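PDB 6NVM: rRNA adenine N-6-methyltransferase from Saccharopolyspora erythraea, which transfers methyl groups from S-adenosyl-L-methionine to the N6 atom of one adenine in 23S rRNA, dimethylating it and so lowering ribosomal affinity for macrolide-lincosamide-streptogramin B antibiotics. Local coordinates for residues 247-250 with 251-255. Sequence-based numbering, arbitrary orientation.
Sequences GNIQ and ASLLR
Asn248 OD1 accepts from Ala251 N at 2.7 Å, a side-chain N-cap on the short helix 249-254. The bond is short but bent, 144° at the hydrogen, and the N-H arrives from above the amide plane, about 40° out of it. A chi1 of 46°, which sets CG between the backbone N and the carbonyl carbon, folds the amide back over the first turn, where OD1 also rests 3.4 Å from Ala251 CB. The same residue serves through its backbone: Asn248 O receives Ser252 N at 3.0 Å in a nearly straight bond, opening the i to i+4 series. Leu253 N to Ile249 O and Leu254 N to Gln250 O continue it, the latter more bent. Ser252 OG hydrogen-bonds to Val245 O, tying the helix to the loop before it. On the buried face Ile249 and Leu253 lie side by side, CG1 of Ile249 4.1 Å from CD1 of Leu253, and both pack on Cys241 of helix 228-243 and on helix 282-292. Gln250 and Leu254 lie one turn apart, their side chains crossing at an angle with Gln250 CG and Leu254 CD1 4.1 Å apart, a van der Waals approach beside helix 259-269. Capping thus satisfies an N-H of the first turn that has no preceding helical carbonyl, while the apolar pair packs this small helix into the helical C-terminal part, far from the predicted cofactor-binding residues.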
ATOM      1  N   GLY A 247     -24.364  -7.792 -15.548  1.00 85.93           N
ATOM      2  CA  GLY A 247     -24.358  -6.489 -16.184  1.00 88.76           C
ATOM      3  C   GLY A 247     -24.122  -5.341 -15.224  1.00 84.95           C
ATOM      4  O   GLY A 247     -23.356  -4.420 -15.526  1.00 87.67           O
ATOM      5  N   ASN A 248     -24.773  -5.380 -14.062  1.00 74.05           N
ATOM      6  CA  ASN A 248     -24.690  -4.307 -13.083  1.00 61.77           C
ATOM      7  C   ASN A 248     -24.457  -4.894 -11.696  1.00 53.38           C
ATOM      8  O   ASN A 248     -24.609  -6.099 -11.467  1.00 50.11           O
ATOM      9  CB  ASN A 248     -25.962  -3.448 -13.096  1.00 58.31           C
ATOM     10  CG  ASN A 248     -27.225  -4.282 -13.111  1.00 61.56           C
ATOM     11  OD1 ASN A 248     -27.702  -4.724 -12.068  1.00 57.18           O
ATOM     12  ND2 ASN A 248     -27.774  -4.508 -14.302  1.00 68.68           N
ATOM     13  N   ILE A 249     -24.083  -4.022 -10.760  1.00 48.92           N
ATOM     14  CA  ILE A 249     -23.811  -4.480  -9.401  1.00 44.58           C
ATOM     15  C   ILE A 249     -25.047  -5.140  -8.804  1.00 40.39           C
ATOM     16  O   ILE A 249     -24.948  -6.153  -8.105  1.00 41.60           O
ATOM     17  CB  ILE A 249     -23.304  -3.318  -8.526  1.00 43.44           C
ATOM     18  CG1 ILE A 249     -22.921  -3.843  -7.141  1.00 43.94           C
ATOM     19  CG2 ILE A 249     -24.359  -2.216  -8.402  1.00 42.11           C
ATOM     20  CD1 ILE A 249     -22.206  -2.837  -6.280  1.00 46.72           C
ATOM     21  N   GLN A 250     -26.232  -4.594  -9.081  1.00 39.70           N
ATOM     22  CA  GLN A 250     -27.447  -5.208  -8.560  1.00 40.35           C
ATOM     23  C   GLN A 250     -27.613  -6.626  -9.093  1.00 43.35           C
ATOM     24  O   GLN A 250     -27.942  -7.548  -8.336  1.00 40.15           O
ATOM     25  CB  GLN A 250     -28.665  -4.359  -8.914  1.00 44.67           C
ATOM     26  CG  GLN A 250     -29.974  -4.917  -8.372  1.00 50.96           C
ATOM     27  CD  GLN A 250     -31.059  -3.863  -8.265  1.00 56.39           C
ATOM     28  OE1 GLN A 250     -31.146  -2.962  -9.098  1.00 62.04           O
ATOM     29  NE2 GLN A 250     -31.885  -3.963  -7.227  1.00 55.00           N
ATOM     30  N   ALA A 251     -27.380  -6.821 -10.393  1.00 45.15           N
ATOM     31  CA  ALA A 251     -27.537  -8.146 -10.985  1.00 52.66           C
ATOM     32  C   ALA A 251     -26.539  -9.132 -10.391  1.00 51.36           C
ATOM     33  O   ALA A 251     -26.879 -10.291 -10.130  1.00 51.90           O
ATOM     34  CB  ALA A 251     -27.373  -8.063 -12.500  1.00 55.53           C
ATOM     35  N   SER A 252     -25.301  -8.686 -10.166  1.00 49.22           N
ATOM     36  CA  SER A 252     -24.303  -9.548  -9.544  1.00 46.86           C
ATOM     37  C   SER A 252     -24.747  -9.977  -8.151  1.00 47.10           C
ATOM     38  O   SER A 252     -24.699 -11.163  -7.806  1.00 46.73           O
ATOM     39  CB  SER A 252     -22.959  -8.825  -9.482  1.00 47.25           C
ATOM     40  OG  SER A 252     -22.597  -8.328 -10.756  1.00 49.12           O
ATOM     41  N   LEU A 253     -25.193  -9.018  -7.333  1.00 46.90           N
ATOM     42  CA  LEU A 253     -25.617  -9.348  -5.974  1.00 45.32           C
ATOM     43  C   LEU A 253     -26.803 -10.302  -5.966  1.00 47.77           C
ATOM     44  O   LEU A 253     -26.929 -11.125  -5.052  1.00 47.24           O
ATOM     45  CB  LEU A 253     -25.968  -8.073  -5.212  1.00 37.27           C
ATOM     46  CG  LEU A 253     -24.774  -7.163  -4.926  1.00 32.17           C
ATOM     47  CD1 LEU A 253     -25.260  -5.811  -4.405  1.00 33.91           C
ATOM     48  CD2 LEU A 253     -23.833  -7.827  -3.935  1.00 31.97           C
ATOM     49  N   LEU A 254     -27.687 -10.203  -6.960  1.00 48.25           N
ATOM     50  CA  LEU A 254     -28.852 -11.076  -7.007  1.00 54.68           C
ATOM     51  C   LEU A 254     -28.474 -12.537  -7.214  1.00 56.73           C
ATOM     52  O   LEU A 254     -29.282 -13.420  -6.908  1.00 56.48           O
ATOM     53  CB  LEU A 254     -29.800 -10.619  -8.116  1.00 58.01           C
ATOM     54  CG  LEU A 254     -30.518  -9.294  -7.850  1.00 57.48           C
ATOM     55  CD1 LEU A 254     -31.141  -8.756  -9.127  1.00 57.44           C
ATOM     56  CD2 LEU A 254     -31.577  -9.456  -6.771  1.00 56.22           C
ATOM     57  N   ARG A 255     -27.271 -12.812  -7.725  1.00 55.55           N
ATOM     58  CA  ARG A 255     -26.815 -14.192  -7.864  1.00 59.80           C
ATOM     59  C   ARG A 255     -26.599 -14.864  -6.516  1.00 58.00           C
ATOM     60  O   ARG A 255     -26.554 -16.096  -6.453  1.00 59.45           O
ATOM     61  CB  ARG A 255     -25.508 -14.253  -8.661  1.00 67.25           C
ATOM     62  CG  ARG A 255     -25.458 -13.394  -9.917  1.00 77.75           C
ATOM     63  CD  ARG A 255     -26.554 -13.744 -10.903  1.00 92.17           C
ATOM     64  NE  ARG A 255     -26.107 -13.559 -12.282  1.00105.59           N
ATOM     65  CZ  ARG A 255     -26.918 -13.427 -13.328  1.00116.98           C
ATOM     66  NH1 ARG A 255     -28.234 -13.446 -13.166  1.00120.73           N
ATOM     67  NH2 ARG A 255     -26.408 -13.268 -14.542  1.00121.63           N
TER